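Local coordinates for endo-beta-1,4-glucanase (Bacillus licheniformis, PDB 2JEN), which hydrolyses beta-1,4 linkages in the glucan backbone of xyloglucan, a plant cell-wall polysaccharide, as a family 12 glycoside hydrolase, at residues Phe108-Val122 with Leu229-Gly241. The protein carries 1 engineered substitution. Sequence-based numbering, arbitrary orientation.
Sequences FPTRLSDQKNINTKV and LSKTKYVSSVEFG
R111 runs extended from CG to NE, while Y234 CG stands anti to its carbonyl carbon, chi1 -70°, which swings the ring alongside the R111 chain. CG of R111 makes a CH-pi contact over one ring face, 3.7 Å from the centroid of Y234; beyond it the guanidinium, nearly parallel to the ring (15°), has the Y234 hydroxyl over one of its faces. At the guanidinium edge, R111 NE gives a nearly straight 2.8 Å hydrogen bond to T232 O, and a water bridges that oxygen to NH2. With an alanine in place of R111, T232 O would probably lose its NE donor, and the ring of Y234 its CG partner. Next along, T110 pairs with V235 through two backbone bonds, T110 N to V235 O and V235 N to T110 O, and L112 N reaches K233 O at 2.8 Å. On the other side of this short antiparallel pairing, V235 spreads its methyls, CG1 against F108 CE1 (3.7 Å) and CG2 against L112 CD2 (3.6 Å). Further on, F108 CZ and I118 CG2 both press on V238 CG2, and V122 CG2 lies over the F240 ring. The axes of 118-122 and 234-241 come within 10.0 Å and run nearly parallel (13°), face to face in the two packed sheets of the beta-jelly-roll sandwich of family 12 glycoside hydrolases.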
loop_
_atom_site.group_PDB
_atom_site.type_symbol
_atom_site.label_atom_id
_atom_site.label_comp_id
_atom_site.label_asym_id
_atom_site.label_seq_id
_atom_site.Cartn_x
_atom_site.Cartn_y
_atom_site.Cartn_z
ATOM N N PHE A 108 2.782 37.767 -6.697
ATOM C CA PHE A 108 2.460 37.606 -8.122
ATOM C C PHE A 108 1.021 38.007 -8.348
ATOM O O PHE A 108 0.170 37.829 -7.464
ATOM C CB PHE A 108 2.755 36.161 -8.568
ATOM C CG PHE A 108 4.172 35.776 -8.332
ATOM C CD1 PHE A 108 5.191 36.418 -9.017
ATOM C CD2 PHE A 108 4.526 34.853 -7.351
ATOM C CE1 PHE A 108 6.498 36.122 -8.740
ATOM C CE2 PHE A 108 5.818 34.541 -7.100
ATOM C CZ PHE A 108 6.828 35.204 -7.793
ATOM N N PRO A 109 0.709 38.581 -9.516
ATOM C CA PRO A 109 1.624 38.821 -10.639
ATOM C C PRO A 109 2.424 40.093 -10.468
ATOM O O PRO A 109 1.988 40.997 -9.757
ATOM C CB PRO A 109 0.663 38.965 -11.825
ATOM C CG PRO A 109 -0.524 39.599 -11.225
ATOM C CD PRO A 109 -0.658 38.996 -9.843
ATOM N N THR A 110 3.609 40.134 -11.074
ATOM C CA THR A 110 4.449 41.317 -11.083
ATOM C C THR A 110 4.919 41.591 -12.500
ATOM O O THR A 110 5.488 40.723 -13.162
ATOM C CB THR A 110 5.622 41.191 -10.071
ATOM O OG1 THR A 110 6.361 42.420 -9.979
ATOM C CG2 THR A 110 6.603 40.091 -10.351
ATOM N N ARG A 111 4.720 42.826 -12.949
ATOM C CA ARG A 111 5.055 43.186 -14.304
ATOM C C ARG A 111 6.550 43.407 -14.429
ATOM O O ARG A 111 7.159 44.052 -13.592
ATOM C CB ARG A 111 4.309 44.435 -14.748
ATOM C CG ARG A 111 4.036 44.409 -16.238
ATOM C CD ARG A 111 3.324 45.617 -16.778
ATOM N NE ARG A 111 2.634 45.286 -18.029
ATOM C CZ ARG A 111 1.763 46.081 -18.641
ATOM N NH1 ARG A 111 1.447 47.270 -18.115
ATOM N NH2 ARG A 111 1.162 45.669 -19.751
ATOM N N LEU A 112 7.184 42.876 -15.471
ATOM C CA LEU A 112 8.620 43.013 -15.572
ATOM C C LEU A 112 9.073 44.497 -15.585
ATOM O O LEU A 112 10.108 44.839 -15.040
ATOM C CB LEU A 112 9.145 42.290 -16.818
ATOM C CG LEU A 112 9.097 40.762 -16.751
ATOM C CD1 LEU A 112 9.578 40.244 -18.125
ATOM C CD2 LEU A 112 9.990 40.258 -15.585
ATOM N N SER A 113 8.263 45.347 -16.188
ATOM C CA SER A 113 8.609 46.778 -16.254
ATOM C C SER A 113 8.570 47.477 -14.889
ATOM O O SER A 113 9.110 48.589 -14.740
ATOM C CB SER A 113 7.693 47.492 -17.233
ATOM O OG SER A 113 6.340 47.334 -16.898
ATOM N N ASP A 114 7.984 46.843 -13.875
ATOM C CA ASP A 114 8.059 47.368 -12.507
ATOM C C ASP A 114 9.375 47.060 -11.828
ATOM O O ASP A 114 9.669 47.623 -10.782
ATOM C CB ASP A 114 6.852 46.921 -11.699
ATOM C CG ASP A 114 5.580 47.607 -12.167
ATOM O OD1 ASP A 114 5.679 48.759 -12.668
ATOM O OD2 ASP A 114 4.494 47.048 -12.029
ATOM N N GLN A 115 10.169 46.168 -12.425
ATOM C CA GLN A 115 11.559 45.904 -12.041
ATOM C C GLN A 115 11.695 45.486 -10.588
ATOM O O GLN A 115 12.682 45.796 -9.942
ATOM C CB GLN A 115 12.505 47.095 -12.361
ATOM C CG GLN A 115 12.852 47.245 -13.847
ATOM C CD GLN A 115 13.750 46.139 -14.387
ATOM O OE1 GLN A 115 14.850 45.886 -13.879
ATOM N NE2 GLN A 115 13.297 45.494 -15.440
ATOM N N LYS A 116 10.749 44.682 -10.082
ATOM C CA LYS A 116 10.910 44.145 -8.724
ATOM C C LYS A 116 11.965 43.061 -8.667
ATOM O O LYS A 116 12.169 42.299 -9.629
ATOM C CB LYS A 116 9.587 43.622 -8.182
ATOM C CG LYS A 116 8.521 44.675 -8.211
ATOM C CD LYS A 116 7.540 44.592 -7.064
ATOM C CE LYS A 116 6.976 45.972 -6.785
ATOM N NZ LYS A 116 6.812 46.758 -8.060
ATOM N N ASN A 117 12.655 42.993 -7.537
ATOM C CA ASN A 117 13.534 41.887 -7.257
ATOM C C ASN A 117 12.625 40.702 -6.949
ATOM O O ASN A 117 11.615 40.861 -6.290
ATOM C CB ASN A 117 14.443 42.221 -6.093
ATOM C CG ASN A 117 15.358 43.344 -6.438
ATOM O OD1 ASN A 117 16.067 43.248 -7.422
ATOM N ND2 ASN A 117 15.277 44.463 -5.691
ATOM N N ILE A 118 12.986 39.539 -7.446
ATOM C CA ILE A 118 12.257 38.298 -7.136
ATOM C C ILE A 118 13.320 37.351 -6.564
ATOM O O ILE A 118 14.031 36.655 -7.284
ATOM C CB ILE A 118 11.571 37.711 -8.350
ATOM C CG1 ILE A 118 10.628 38.720 -8.996
ATOM C CG2 ILE A 118 10.836 36.425 -7.939
ATOM C CD1 ILE A 118 10.011 38.246 -10.275
ATOM N N ASN A 119 13.509 37.441 -5.244
ATOM C CA ASN A 119 14.574 36.778 -4.570
ATOM C C ASN A 119 14.169 35.390 -4.149
ATOM O O ASN A 119 13.151 35.224 -3.498
ATOM C CB ASN A 119 15.003 37.588 -3.365
ATOM C CG ASN A 119 15.578 38.950 -3.757
ATOM O OD1 ASN A 119 15.193 39.971 -3.226
ATOM N ND2 ASN A 119 16.512 38.926 -4.640
ATOM N N THR A 120 14.938 34.400 -4.567
ATOM C CA THR A 120 14.663 33.026 -4.175
ATOM C C THR A 120 15.856 32.383 -3.487
ATOM O O THR A 120 16.990 32.616 -3.843
ATOM C CB THR A 120 14.269 32.222 -5.400
ATOM O OG1 THR A 120 15.411 32.088 -6.280
ATOM C CG2 THR A 120 13.042 32.846 -6.094
ATOM N N LYS A 121 15.567 31.549 -2.492
ATOM C CA LYS A 121 16.550 30.776 -1.789
ATOM C C LYS A 121 16.038 29.351 -1.710
ATOM O O LYS A 121 14.867 29.136 -1.395
ATOM C CB LYS A 121 16.728 31.312 -0.367
ATOM C CG LYS A 121 16.944 32.806 -0.263
ATOM C CD LYS A 121 17.239 33.213 1.179
ATOM N N VAL A 122 16.914 28.408 -2.019
ATOM C CA VAL A 122 16.614 26.986 -1.813
ATOM C C VAL A 122 17.873 26.260 -1.395
ATOM O O VAL A 122 18.987 26.565 -1.845
ATOM C CB VAL A 122 15.947 26.344 -3.081
ATOM C CG1 VAL A 122 16.952 26.230 -4.257
ATOM C CG2 VAL A 122 15.317 24.985 -2.770
ATOM N N LEU A 229 12.298 38.830 -24.703
ATOM C CA LEU A 229 11.222 38.922 -23.733
ATOM C C LEU A 229 10.853 40.382 -23.555
ATOM O O LEU A 229 11.734 41.207 -23.271
ATOM C CB LEU A 229 11.707 38.304 -22.423
ATOM C CG LEU A 229 10.701 38.132 -21.289
ATOM C CD1 LEU A 229 9.564 37.190 -21.692
ATOM C CD2 LEU A 229 11.455 37.608 -20.093
ATOM N N SER A 230 9.569 40.689 -23.708
ATOM C CA SER A 230 9.060 42.021 -23.478
ATOM C C SER A 230 8.828 42.316 -22.009
ATOM O O SER A 230 8.248 41.507 -21.299
ATOM C CB SER A 230 7.755 42.201 -24.236
ATOM O OG SER A 230 7.162 43.455 -23.890
ATOM N N LYS A 231 9.208 43.504 -21.536
ATOM C CA LYS A 231 8.937 43.835 -20.127
ATOM C C LYS A 231 7.486 44.230 -19.847
ATOM O O LYS A 231 7.132 44.469 -18.681
ATOM C CB LYS A 231 9.952 44.816 -19.559
ATOM C CG LYS A 231 11.390 44.261 -19.539
ATOM C CD LYS A 231 12.348 45.102 -18.722
ATOM C CE LYS A 231 13.787 44.694 -18.871
ATOM N NZ LYS A 231 14.700 45.547 -18.063
ATOM N N THR A 232 6.627 44.189 -20.861
ATOM C CA THR A 232 5.193 44.302 -20.637
ATOM C C THR A 232 4.612 43.017 -19.976
ATOM O O THR A 232 3.487 43.015 -19.485
ATOM C CB THR A 232 4.384 44.548 -21.912
ATOM O OG1 THR A 232 4.585 43.491 -22.855
ATOM C CG2 THR A 232 4.796 45.868 -22.546
ATOM N N LYS A 233 5.351 41.922 -20.047
ATOM C CA LYS A 233 4.812 40.682 -19.509
ATOM C C LYS A 233 4.896 40.639 -17.988
ATOM O O LYS A 233 5.681 41.337 -17.339
ATOM C CB LYS A 233 5.468 39.482 -20.173
ATOM C CG LYS A 233 5.014 39.343 -21.605
ATOM C CD LYS A 233 5.849 38.352 -22.324
ATOM C CE LYS A 233 5.276 38.025 -23.677
ATOM N NZ LYS A 233 6.117 37.009 -24.382
ATOM N N TYR A 234 4.039 39.803 -17.443
ATOM C CA TYR A 234 3.948 39.586 -16.002
ATOM C C TYR A 234 4.560 38.266 -15.609
ATOM O O TYR A 234 4.311 37.248 -16.263
ATOM C CB TYR A 234 2.468 39.542 -15.578
ATOM C CG TYR A 234 1.795 40.876 -15.663
ATOM C CD1 TYR A 234 1.182 41.277 -16.837
ATOM C CD2 TYR A 234 1.773 41.729 -14.574
ATOM C CE1 TYR A 234 0.568 42.532 -16.919
ATOM C CE2 TYR A 234 1.182 42.999 -14.666
ATOM C CZ TYR A 234 0.566 43.358 -15.826
ATOM O OH TYR A 234 -0.040 44.607 -15.915
ATOM N N VAL A 235 5.327 38.263 -14.508
ATOM C CA VAL A 235 5.680 37.009 -13.870
ATOM C C VAL A 235 4.481 36.540 -13.038
ATOM O O VAL A 235 3.969 37.265 -12.188
ATOM C CB VAL A 235 6.942 37.131 -13.016
ATOM C CG1 VAL A 235 7.268 35.806 -12.321
ATOM C CG2 VAL A 235 8.137 37.678 -13.836
ATOM N N SER A 236 4.007 35.332 -13.333
ATOM C CA SER A 236 2.812 34.763 -12.726
ATOM C C SER A 236 3.110 33.770 -11.599
ATOM O O SER A 236 2.282 33.578 -10.731
ATOM C CB SER A 236 1.991 34.044 -13.779
ATOM O OG SER A 236 1.722 34.902 -14.854
ATOM N N SER A 237 4.275 33.150 -11.646
ATOM C CA SER A 237 4.599 31.999 -10.786
ATOM C C SER A 237 6.087 31.843 -10.684
ATOM O O SER A 237 6.789 32.028 -11.680
ATOM C CB SER A 237 3.971 30.757 -11.475
ATOM O OG SER A 237 4.214 29.554 -10.805
ATOM N N VAL A 238 6.575 31.405 -9.508
ATOM C CA VAL A 238 7.888 30.806 -9.348
ATOM C C VAL A 238 7.660 29.482 -8.652
ATOM O O VAL A 238 7.075 29.434 -7.562
ATOM C CB VAL A 238 8.857 31.682 -8.545
ATOM C CG1 VAL A 238 10.148 30.959 -8.248
ATOM C CG2 VAL A 238 9.110 33.010 -9.293
ATOM N N GLU A 239 8.101 28.431 -9.314
ATOM C CA GLU A 239 7.964 27.064 -8.825
ATOM C C GLU A 239 9.341 26.442 -8.722
ATOM O O GLU A 239 10.251 26.831 -9.472
ATOM C CB GLU A 239 7.097 26.223 -9.776
ATOM C CG GLU A 239 5.843 26.917 -10.220
ATOM C CD GLU A 239 4.891 26.105 -11.053
ATOM O OE1 GLU A 239 5.179 24.937 -11.370
ATOM O OE2 GLU A 239 3.831 26.676 -11.407
ATOM N N PHE A 240 9.520 25.468 -7.847
ATOM C CA PHE A 240 10.767 24.715 -7.774
ATOM C C PHE A 240 10.411 23.259 -7.599
ATOM O O PHE A 240 9.618 22.911 -6.717
ATOM C CB PHE A 240 11.636 25.146 -6.601
ATOM C CG PHE A 240 12.909 24.348 -6.477
ATOM C CD1 PHE A 240 12.982 23.280 -5.623
ATOM C CD2 PHE A 240 14.013 24.647 -7.262
ATOM C CE1 PHE A 240 14.141 22.519 -5.549
ATOM C CE2 PHE A 240 15.149 23.893 -7.207
ATOM C CZ PHE A 240 15.227 22.836 -6.332
ATOM N N GLY A 241 10.992 22.397 -8.429
ATOM C CA GLY A 241 10.697 20.985 -8.285
ATOM C C GLY A 241 11.628 20.122 -9.059
ATOM O O GLY A 241 12.703 20.586 -9.482
HETATM O O HOH W 1 1.030 42.602 -20.577
#